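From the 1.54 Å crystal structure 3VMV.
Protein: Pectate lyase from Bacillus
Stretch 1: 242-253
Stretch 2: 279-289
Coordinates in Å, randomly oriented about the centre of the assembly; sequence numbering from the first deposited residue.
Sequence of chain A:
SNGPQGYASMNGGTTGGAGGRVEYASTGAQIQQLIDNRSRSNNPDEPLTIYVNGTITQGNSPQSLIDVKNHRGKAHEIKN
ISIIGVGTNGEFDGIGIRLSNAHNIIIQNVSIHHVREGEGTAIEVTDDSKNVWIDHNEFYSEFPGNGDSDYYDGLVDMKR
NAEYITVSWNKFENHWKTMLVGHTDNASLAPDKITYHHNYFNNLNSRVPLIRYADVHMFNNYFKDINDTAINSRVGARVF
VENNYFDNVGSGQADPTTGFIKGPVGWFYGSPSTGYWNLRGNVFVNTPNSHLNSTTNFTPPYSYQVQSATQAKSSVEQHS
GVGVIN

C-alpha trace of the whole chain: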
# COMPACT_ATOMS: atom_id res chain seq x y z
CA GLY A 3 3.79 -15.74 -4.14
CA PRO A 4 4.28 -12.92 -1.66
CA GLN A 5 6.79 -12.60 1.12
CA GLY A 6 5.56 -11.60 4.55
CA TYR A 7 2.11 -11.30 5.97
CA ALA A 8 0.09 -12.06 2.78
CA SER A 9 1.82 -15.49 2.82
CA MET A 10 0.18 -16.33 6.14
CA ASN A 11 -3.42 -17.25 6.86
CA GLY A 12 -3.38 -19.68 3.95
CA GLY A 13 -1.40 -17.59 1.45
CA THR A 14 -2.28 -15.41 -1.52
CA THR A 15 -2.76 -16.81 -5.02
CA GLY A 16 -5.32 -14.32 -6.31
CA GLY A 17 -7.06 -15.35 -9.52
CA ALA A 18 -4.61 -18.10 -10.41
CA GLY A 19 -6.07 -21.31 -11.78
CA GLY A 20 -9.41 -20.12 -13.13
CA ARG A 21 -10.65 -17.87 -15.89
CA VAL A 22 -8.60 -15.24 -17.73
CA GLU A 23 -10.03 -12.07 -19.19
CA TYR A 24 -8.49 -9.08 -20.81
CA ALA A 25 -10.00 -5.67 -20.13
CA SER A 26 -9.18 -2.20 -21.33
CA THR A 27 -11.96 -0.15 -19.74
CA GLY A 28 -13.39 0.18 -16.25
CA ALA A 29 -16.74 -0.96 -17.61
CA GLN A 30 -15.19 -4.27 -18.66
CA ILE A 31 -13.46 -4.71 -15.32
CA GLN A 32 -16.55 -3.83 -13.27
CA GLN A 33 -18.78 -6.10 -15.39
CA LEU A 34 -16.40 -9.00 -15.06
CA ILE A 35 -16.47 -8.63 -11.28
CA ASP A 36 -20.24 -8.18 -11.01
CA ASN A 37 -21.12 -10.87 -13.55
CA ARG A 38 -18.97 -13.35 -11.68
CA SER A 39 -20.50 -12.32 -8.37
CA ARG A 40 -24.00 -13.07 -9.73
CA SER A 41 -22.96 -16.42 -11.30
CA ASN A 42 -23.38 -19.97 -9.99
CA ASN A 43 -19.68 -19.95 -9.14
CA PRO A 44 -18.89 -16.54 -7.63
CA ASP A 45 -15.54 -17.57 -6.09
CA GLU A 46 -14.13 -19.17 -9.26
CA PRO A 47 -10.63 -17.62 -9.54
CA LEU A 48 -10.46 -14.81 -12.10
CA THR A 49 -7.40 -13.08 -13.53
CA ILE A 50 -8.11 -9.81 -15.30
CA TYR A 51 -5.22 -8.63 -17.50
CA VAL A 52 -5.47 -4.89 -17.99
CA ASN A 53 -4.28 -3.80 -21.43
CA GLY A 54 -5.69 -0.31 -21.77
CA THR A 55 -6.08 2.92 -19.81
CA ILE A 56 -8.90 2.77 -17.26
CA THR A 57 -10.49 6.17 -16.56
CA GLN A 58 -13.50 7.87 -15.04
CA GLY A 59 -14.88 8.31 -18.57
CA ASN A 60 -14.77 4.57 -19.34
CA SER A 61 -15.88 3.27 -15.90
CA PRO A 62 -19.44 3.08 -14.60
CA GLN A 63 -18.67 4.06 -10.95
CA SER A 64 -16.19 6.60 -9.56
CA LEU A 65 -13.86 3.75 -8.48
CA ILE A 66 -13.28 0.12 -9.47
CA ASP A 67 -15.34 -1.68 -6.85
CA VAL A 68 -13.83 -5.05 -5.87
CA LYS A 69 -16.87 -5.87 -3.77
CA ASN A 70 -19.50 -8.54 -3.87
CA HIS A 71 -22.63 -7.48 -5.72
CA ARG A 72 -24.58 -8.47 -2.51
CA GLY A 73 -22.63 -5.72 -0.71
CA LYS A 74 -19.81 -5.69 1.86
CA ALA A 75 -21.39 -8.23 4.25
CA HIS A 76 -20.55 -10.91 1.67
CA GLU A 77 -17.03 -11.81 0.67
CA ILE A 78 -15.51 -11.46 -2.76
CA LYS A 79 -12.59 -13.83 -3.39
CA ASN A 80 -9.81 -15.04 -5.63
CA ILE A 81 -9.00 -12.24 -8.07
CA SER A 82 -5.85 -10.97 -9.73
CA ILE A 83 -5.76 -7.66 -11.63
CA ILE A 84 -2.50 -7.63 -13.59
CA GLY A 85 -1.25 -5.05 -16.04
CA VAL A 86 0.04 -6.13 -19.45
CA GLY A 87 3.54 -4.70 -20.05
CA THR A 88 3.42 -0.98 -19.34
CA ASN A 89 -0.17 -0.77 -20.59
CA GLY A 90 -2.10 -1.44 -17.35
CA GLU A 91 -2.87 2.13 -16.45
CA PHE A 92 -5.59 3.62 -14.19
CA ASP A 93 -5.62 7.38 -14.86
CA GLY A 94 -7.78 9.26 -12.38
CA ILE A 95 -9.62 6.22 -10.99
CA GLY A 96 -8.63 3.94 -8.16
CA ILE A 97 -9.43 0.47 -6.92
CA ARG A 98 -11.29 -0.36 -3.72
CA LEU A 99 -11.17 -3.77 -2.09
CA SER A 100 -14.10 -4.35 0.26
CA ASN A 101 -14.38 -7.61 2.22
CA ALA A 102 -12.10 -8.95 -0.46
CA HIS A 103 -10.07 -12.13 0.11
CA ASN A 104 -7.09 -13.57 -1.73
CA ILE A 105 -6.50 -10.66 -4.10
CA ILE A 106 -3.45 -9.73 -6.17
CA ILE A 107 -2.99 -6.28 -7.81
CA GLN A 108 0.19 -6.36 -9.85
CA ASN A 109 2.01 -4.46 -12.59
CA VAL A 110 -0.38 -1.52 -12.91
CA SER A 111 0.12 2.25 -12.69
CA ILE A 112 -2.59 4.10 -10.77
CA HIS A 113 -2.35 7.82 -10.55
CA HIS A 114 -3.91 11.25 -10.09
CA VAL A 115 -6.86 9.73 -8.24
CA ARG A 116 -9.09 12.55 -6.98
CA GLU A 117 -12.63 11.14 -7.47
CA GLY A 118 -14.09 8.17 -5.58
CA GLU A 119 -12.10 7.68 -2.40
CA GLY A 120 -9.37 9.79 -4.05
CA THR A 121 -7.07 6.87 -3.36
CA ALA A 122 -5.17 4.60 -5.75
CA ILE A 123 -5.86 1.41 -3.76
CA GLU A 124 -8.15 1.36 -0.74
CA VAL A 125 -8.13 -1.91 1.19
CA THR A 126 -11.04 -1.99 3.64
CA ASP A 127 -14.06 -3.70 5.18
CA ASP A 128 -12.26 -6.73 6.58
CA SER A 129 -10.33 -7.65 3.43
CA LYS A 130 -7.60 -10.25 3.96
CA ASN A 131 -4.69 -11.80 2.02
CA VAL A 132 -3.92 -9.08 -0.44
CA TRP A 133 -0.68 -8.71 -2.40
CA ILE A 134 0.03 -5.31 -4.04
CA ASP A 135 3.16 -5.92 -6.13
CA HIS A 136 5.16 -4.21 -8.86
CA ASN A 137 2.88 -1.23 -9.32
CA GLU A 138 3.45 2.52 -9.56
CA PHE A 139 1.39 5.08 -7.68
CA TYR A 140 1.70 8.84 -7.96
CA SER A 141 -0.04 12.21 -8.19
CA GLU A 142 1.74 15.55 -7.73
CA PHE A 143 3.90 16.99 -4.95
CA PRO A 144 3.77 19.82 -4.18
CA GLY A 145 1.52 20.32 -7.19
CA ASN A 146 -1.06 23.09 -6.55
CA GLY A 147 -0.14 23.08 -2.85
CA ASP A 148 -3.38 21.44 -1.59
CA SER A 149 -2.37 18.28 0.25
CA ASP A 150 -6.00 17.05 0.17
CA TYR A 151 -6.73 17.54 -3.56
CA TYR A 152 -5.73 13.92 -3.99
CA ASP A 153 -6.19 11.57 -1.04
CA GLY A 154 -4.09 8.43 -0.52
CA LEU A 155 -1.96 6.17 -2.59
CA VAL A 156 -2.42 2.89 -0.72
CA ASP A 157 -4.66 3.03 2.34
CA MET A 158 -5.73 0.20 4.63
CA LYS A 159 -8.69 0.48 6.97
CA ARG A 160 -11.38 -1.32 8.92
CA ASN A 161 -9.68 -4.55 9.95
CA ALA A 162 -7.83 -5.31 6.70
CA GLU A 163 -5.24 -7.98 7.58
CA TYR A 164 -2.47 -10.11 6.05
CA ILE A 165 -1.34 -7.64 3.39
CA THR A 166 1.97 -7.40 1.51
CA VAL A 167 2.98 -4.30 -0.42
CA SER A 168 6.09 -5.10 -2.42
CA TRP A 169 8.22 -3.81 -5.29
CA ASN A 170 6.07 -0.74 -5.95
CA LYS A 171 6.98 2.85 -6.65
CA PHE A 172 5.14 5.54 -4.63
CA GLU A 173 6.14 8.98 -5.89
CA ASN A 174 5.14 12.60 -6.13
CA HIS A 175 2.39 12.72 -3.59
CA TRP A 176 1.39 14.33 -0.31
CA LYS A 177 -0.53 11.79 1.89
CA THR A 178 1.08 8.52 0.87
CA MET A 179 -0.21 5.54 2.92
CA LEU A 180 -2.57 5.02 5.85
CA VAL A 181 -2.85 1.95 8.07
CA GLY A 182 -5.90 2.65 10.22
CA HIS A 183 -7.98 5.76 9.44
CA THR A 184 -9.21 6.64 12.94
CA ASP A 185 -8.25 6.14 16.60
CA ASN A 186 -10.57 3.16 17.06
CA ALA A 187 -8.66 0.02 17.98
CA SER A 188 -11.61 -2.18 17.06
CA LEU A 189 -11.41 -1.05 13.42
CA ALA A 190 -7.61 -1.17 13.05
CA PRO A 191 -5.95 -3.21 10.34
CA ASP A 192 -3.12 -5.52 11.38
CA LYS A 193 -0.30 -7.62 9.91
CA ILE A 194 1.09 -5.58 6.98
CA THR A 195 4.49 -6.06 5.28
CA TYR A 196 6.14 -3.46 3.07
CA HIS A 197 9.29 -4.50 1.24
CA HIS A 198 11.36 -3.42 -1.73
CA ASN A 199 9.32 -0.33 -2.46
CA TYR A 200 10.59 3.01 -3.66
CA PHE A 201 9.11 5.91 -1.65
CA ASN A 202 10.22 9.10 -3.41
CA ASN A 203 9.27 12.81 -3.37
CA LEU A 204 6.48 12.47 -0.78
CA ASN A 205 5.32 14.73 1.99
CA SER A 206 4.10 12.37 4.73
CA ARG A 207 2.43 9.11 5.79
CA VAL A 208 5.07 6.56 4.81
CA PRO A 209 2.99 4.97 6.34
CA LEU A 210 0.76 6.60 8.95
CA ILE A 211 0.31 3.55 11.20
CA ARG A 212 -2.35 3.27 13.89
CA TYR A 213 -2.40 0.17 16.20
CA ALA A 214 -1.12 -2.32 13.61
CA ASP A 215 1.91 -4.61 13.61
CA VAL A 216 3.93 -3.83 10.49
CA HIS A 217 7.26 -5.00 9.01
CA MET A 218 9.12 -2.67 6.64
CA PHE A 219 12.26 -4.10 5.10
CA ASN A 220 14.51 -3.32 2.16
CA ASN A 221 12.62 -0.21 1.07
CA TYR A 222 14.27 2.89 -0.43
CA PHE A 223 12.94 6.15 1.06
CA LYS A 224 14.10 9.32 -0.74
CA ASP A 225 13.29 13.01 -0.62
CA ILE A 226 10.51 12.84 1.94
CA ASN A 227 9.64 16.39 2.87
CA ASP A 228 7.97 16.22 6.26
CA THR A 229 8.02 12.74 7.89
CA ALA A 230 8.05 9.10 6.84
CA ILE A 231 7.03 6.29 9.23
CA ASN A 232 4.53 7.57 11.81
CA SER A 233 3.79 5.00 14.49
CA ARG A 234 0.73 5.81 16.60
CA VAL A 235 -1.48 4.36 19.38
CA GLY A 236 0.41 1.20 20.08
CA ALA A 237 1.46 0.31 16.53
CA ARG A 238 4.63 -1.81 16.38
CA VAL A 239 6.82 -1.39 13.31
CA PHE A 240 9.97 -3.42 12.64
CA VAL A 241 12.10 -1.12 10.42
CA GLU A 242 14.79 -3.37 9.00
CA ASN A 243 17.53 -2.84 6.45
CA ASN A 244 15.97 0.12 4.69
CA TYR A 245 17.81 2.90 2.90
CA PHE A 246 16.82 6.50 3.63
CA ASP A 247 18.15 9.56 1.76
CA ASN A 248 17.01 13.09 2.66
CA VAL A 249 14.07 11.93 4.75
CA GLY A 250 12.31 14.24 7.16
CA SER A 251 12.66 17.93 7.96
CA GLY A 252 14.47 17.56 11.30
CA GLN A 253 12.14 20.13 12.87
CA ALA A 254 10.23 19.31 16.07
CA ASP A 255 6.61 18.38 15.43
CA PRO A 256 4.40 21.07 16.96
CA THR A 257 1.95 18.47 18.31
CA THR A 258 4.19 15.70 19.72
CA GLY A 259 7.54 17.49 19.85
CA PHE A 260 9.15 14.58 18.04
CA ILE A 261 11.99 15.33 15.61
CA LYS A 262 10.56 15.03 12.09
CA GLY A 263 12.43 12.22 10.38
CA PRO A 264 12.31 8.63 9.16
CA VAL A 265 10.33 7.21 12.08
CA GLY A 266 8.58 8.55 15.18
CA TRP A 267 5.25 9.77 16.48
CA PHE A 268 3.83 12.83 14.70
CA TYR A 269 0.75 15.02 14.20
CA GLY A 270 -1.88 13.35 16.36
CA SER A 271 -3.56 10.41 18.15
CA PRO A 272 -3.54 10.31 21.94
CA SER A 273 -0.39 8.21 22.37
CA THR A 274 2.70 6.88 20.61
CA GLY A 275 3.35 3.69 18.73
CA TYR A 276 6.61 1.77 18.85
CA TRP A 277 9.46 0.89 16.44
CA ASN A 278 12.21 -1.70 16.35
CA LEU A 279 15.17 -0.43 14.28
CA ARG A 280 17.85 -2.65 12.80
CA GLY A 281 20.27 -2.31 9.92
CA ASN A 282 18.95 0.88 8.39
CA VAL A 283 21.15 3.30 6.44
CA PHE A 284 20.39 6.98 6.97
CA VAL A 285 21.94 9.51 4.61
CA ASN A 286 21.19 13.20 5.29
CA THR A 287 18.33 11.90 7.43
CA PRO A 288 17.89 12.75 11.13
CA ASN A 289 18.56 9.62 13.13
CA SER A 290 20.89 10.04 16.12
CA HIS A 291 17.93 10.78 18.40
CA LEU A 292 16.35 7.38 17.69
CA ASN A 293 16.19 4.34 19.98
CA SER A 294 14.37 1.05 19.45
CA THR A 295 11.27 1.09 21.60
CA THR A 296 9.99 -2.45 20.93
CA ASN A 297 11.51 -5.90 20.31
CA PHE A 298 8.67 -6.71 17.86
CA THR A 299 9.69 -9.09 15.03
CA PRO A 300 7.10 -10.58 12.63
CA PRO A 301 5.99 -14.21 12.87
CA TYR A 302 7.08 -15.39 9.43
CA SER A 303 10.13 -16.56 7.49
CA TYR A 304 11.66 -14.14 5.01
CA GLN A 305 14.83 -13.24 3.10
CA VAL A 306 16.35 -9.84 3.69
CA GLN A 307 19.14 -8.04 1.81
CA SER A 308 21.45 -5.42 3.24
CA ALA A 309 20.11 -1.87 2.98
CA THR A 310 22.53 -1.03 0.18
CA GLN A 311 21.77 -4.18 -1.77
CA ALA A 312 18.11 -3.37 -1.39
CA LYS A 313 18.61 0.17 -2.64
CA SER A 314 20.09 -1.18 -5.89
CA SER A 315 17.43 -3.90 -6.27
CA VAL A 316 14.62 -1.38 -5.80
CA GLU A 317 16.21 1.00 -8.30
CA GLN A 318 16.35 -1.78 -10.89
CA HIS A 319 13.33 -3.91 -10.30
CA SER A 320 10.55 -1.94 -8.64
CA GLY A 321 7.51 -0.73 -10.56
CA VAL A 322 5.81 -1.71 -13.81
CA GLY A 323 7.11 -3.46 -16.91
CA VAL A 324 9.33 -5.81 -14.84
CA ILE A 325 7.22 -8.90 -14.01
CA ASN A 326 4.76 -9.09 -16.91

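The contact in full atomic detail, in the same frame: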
# COMPACT_ATOMS: atom_id res chain seq x y z
N GLU A 242 13.60 -2.51 9.16
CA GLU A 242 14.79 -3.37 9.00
C GLU A 242 15.45 -3.21 7.65
O GLU A 242 14.84 -3.42 6.58
CB GLU A 242 14.30 -4.83 9.17
CG GLU A 242 15.42 -5.87 9.08
CD GLU A 242 14.88 -7.30 9.09
OE1 GLU A 242 13.74 -7.49 8.62
OE2 GLU A 242 15.66 -8.20 9.50
N ASN A 243 16.72 -2.86 7.68
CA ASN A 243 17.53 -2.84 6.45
C ASN A 243 16.91 -2.02 5.33
O ASN A 243 16.85 -2.45 4.17
CB ASN A 243 17.87 -4.27 5.98
CG ASN A 243 18.76 -5.03 6.95
OD1 ASN A 243 18.89 -4.68 8.15
ND2 ASN A 243 19.37 -6.09 6.43
N ASN A 244 16.43 -0.84 5.68
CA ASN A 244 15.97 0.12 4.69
C ASN A 244 17.00 1.18 4.43
O ASN A 244 17.84 1.42 5.29
CB ASN A 244 14.68 0.82 5.15
CG ASN A 244 13.54 -0.13 5.47
OD1 ASN A 244 12.80 -0.54 4.58
ND2 ASN A 244 13.39 -0.47 6.74
N TYR A 245 16.91 1.82 3.27
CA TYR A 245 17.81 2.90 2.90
C TYR A 245 17.03 4.21 2.87
O TYR A 245 15.99 4.26 2.20
CB TYR A 245 18.46 2.60 1.53
CG TYR A 245 19.67 3.41 1.27
CD1 TYR A 245 20.90 2.87 1.60
CD2 TYR A 245 19.62 4.68 0.72
CE1 TYR A 245 22.04 3.52 1.41
CE2 TYR A 245 20.87 5.40 0.53
CZ TYR A 245 22.03 4.76 0.91
OH TYR A 245 23.28 5.33 0.80
N PHE A 246 17.50 5.23 3.62
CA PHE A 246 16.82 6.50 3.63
C PHE A 246 17.79 7.59 3.15
O PHE A 246 18.91 7.66 3.64
CB PHE A 246 16.47 6.88 5.08
CG PHE A 246 15.51 5.96 5.76
CD1 PHE A 246 14.14 6.27 5.81
CD2 PHE A 246 15.94 4.76 6.36
CE1 PHE A 246 13.24 5.43 6.47
CE2 PHE A 246 15.05 3.95 7.04
CZ PHE A 246 13.70 4.24 7.10
N ASP A 247 17.33 8.45 2.24
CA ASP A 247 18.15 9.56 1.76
C ASP A 247 17.27 10.80 1.82
O ASP A 247 16.24 10.86 1.12
CB ASP A 247 18.56 9.28 0.30
CG ASP A 247 19.29 10.46 -0.37
OD1 ASP A 247 19.63 10.32 -1.54
OD2 ASP A 247 19.54 11.51 0.26
N ASN A 248 17.68 11.79 2.62
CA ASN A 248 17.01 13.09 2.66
C ASN A 248 15.58 12.91 3.08
O ASN A 248 14.64 13.36 2.39
CB ASN A 248 17.09 13.79 1.29
CG ASN A 248 16.59 15.22 1.34
OD1 ASN A 248 16.09 15.75 0.33
ND2 ASN A 248 16.73 15.86 2.48
N VAL A 249 15.40 12.24 4.22
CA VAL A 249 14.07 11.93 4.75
C VAL A 249 13.76 12.66 6.04
O VAL A 249 14.39 12.42 7.07
CB VAL A 249 13.95 10.44 5.01
CG1 VAL A 249 12.61 10.05 5.70
CG2 VAL A 249 14.05 9.67 3.69
N GLY A 250 12.77 13.54 5.98
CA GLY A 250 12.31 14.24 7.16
C GLY A 250 12.91 15.60 7.31
O GLY A 250 14.08 15.81 6.98
N SER A 251 12.14 16.55 7.85
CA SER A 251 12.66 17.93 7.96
C SER A 251 13.63 18.21 9.10
O SER A 251 14.35 19.20 9.05
CB SER A 251 11.51 18.94 8.05
OG SER A 251 10.95 18.91 9.37
N GLY A 252 13.64 17.35 10.12
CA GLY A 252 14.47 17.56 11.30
C GLY A 252 13.88 18.55 12.30
O GLY A 252 14.42 18.74 13.38
N GLN A 253 12.75 19.16 11.96
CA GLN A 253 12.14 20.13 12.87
C GLN A 253 11.29 19.40 13.90
O GLN A 253 10.81 18.31 13.61
CB GLN A 253 11.28 21.12 12.08
CG GLN A 253 12.12 22.04 11.18
CD GLN A 253 13.18 22.81 11.97
OE1 GLN A 253 12.87 23.77 12.68
NE2 GLN A 253 14.44 22.39 11.85
N LEU A 279 14.31 -0.88 15.37
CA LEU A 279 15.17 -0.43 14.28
C LEU A 279 16.37 -1.35 14.20
O LEU A 279 17.08 -1.55 15.19
CB LEU A 279 15.65 1.00 14.56
CG LEU A 279 14.52 1.98 14.96
CD1 LEU A 279 15.05 3.40 15.24
CD2 LEU A 279 13.42 2.04 13.94
N ARG A 280 16.64 -1.87 13.00
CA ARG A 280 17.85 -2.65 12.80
C ARG A 280 18.38 -2.50 11.39
O ARG A 280 17.61 -2.63 10.40
CB ARG A 280 17.50 -4.10 13.07
CG ARG A 280 18.58 -5.09 12.82
CD ARG A 280 18.05 -6.46 13.27
NE ARG A 280 18.93 -7.59 12.93
CZ ARG A 280 19.98 -7.97 13.65
NH1 ARG A 280 20.31 -7.30 14.76
NH2 ARG A 280 20.71 -9.00 13.26
N GLY A 281 19.67 -2.21 11.24
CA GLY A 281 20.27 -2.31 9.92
C GLY A 281 19.94 -1.25 8.90
O GLY A 281 20.32 -1.39 7.74
N ASN A 282 19.28 -0.18 9.34
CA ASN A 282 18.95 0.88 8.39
C ASN A 282 20.15 1.77 8.06
O ASN A 282 21.08 1.89 8.85
CB ASN A 282 17.81 1.73 8.94
CG ASN A 282 16.55 0.90 9.18
OD1 ASN A 282 15.92 0.47 8.23
ND2 ASN A 282 16.20 0.67 10.45
N VAL A 283 20.14 2.34 6.85
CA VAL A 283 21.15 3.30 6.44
C VAL A 283 20.46 4.64 6.29
O VAL A 283 19.46 4.74 5.57
CB VAL A 283 21.84 2.85 5.15
CG1 VAL A 283 22.69 3.99 4.57
CG2 VAL A 283 22.72 1.60 5.43
N PHE A 284 20.98 5.64 6.99
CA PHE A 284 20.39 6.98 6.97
C PHE A 284 21.39 7.96 6.37
O PHE A 284 22.46 8.20 6.97
CB PHE A 284 20.09 7.41 8.43
CG PHE A 284 19.13 6.50 9.16
CD1 PHE A 284 17.76 6.54 8.90
CD2 PHE A 284 19.60 5.66 10.17
CE1 PHE A 284 16.86 5.72 9.60
CE2 PHE A 284 18.71 4.84 10.87
CZ PHE A 284 17.35 4.88 10.58
N VAL A 285 21.07 8.52 5.20
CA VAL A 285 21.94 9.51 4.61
C VAL A 285 21.19 10.84 4.60
O VAL A 285 20.07 10.93 4.07
CB VAL A 285 22.28 9.12 3.17
CG1 VAL A 285 23.19 10.13 2.51
CG2 VAL A 285 22.91 7.72 3.14
N ASN A 286 21.80 11.85 5.19
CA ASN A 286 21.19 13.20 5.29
C ASN A 286 19.77 13.06 5.84
O ASN A 286 18.81 13.68 5.33
CB ASN A 286 21.24 13.98 3.95
CG ASN A 286 22.65 14.40 3.60
OD1 ASN A 286 23.59 14.18 4.37
ND2 ASN A 286 22.82 15.04 2.44
N THR A 287 19.63 12.20 6.84
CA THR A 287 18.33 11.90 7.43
C THR A 287 18.48 11.86 8.94
O THR A 287 19.32 11.11 9.45
CB THR A 287 17.90 10.49 6.96
OG1 THR A 287 17.54 10.52 5.57
CG2 THR A 287 16.66 10.00 7.73
N PRO A 288 17.71 12.69 9.67
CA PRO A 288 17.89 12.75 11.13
C PRO A 288 17.73 11.36 11.75
O PRO A 288 16.74 10.67 11.46
CB PRO A 288 16.70 13.61 11.60
CG PRO A 288 16.35 14.45 10.43
CD PRO A 288 16.68 13.63 9.19
N ASN A 289 18.69 10.95 12.58
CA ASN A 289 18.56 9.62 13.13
C ASN A 289 19.22 9.40 14.49
O ASN A 289 18.90 8.41 15.18
CB ASN A 289 19.08 8.56 12.15
CG ASN A 289 20.58 8.62 11.98
OD1 ASN A 289 21.32 7.88 12.62
ND2 ASN A 289 21.04 9.49 11.09
O HOH W 1 18.16 -8.33 10.23
O HOH W 2 21.05 13.47 0.10
O HOH W 3 16.53 15.40 5.52

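Two successive rungs of a pectate lyase coil lie side by side as parallel strands, held by a backbone ladder that polar side chains extend through the bends and by like residues aligned in register, with 758 Å² buried in all.

The ladder alternates direction: Val 283 N donates to Asn 244 O (2.9 Å), Phe 246 N to Val 283 O (2.8 Å), Val 285 N to Phe 246 O (2.8 Å) and Asn 248 N to Val 285 O (2.9 Å). Before it, Asn 243 N reaches Arg 280 O at 2.9 Å.

Near the bends, two side chains add acceptors to those of the backbone. Asn 244 and Asn 282, both m rotamers, are joined through one carbonyl: Asn 282 OD1 accepts from Asn 244 N at 2.9 Å and from Asn 244 ND2 at 3.1 Å. At the other bend, Thr 287 OG1 donates to Val 285 O (3.0 Å) within its own stretch and accepts from Val 249 N (3.1 Å), a double role suited to a hydroxyl.

Phe 246 and Phe 284 share one face of the sheet, both m, their rings nearly parallel (23°) but slid apart, with centroids 5.0 Å apart; Phe 246 is buried. The other face carries Tyr 245, whose CE1 lies 3.3 Å from Val 283 CG1 and whose CZ lies 3.8 Å from Val 285 CG2. Charged groups on this face meet through water 1, which donates to Glu 242 OE2 (2.6 Å) and accepts from Arg 280 NE (2.9 Å).

Glycine suits Gly 281, with its positive phi: a CB would fall 1.8 Å from Asn 243 OD1. Pro 288 packs its ring on the turn, CG 3.7 Å from Gly 252 CA. The cost is Val 249 O, buried without a polar partner, 3.3 Å from Pro 288 CD.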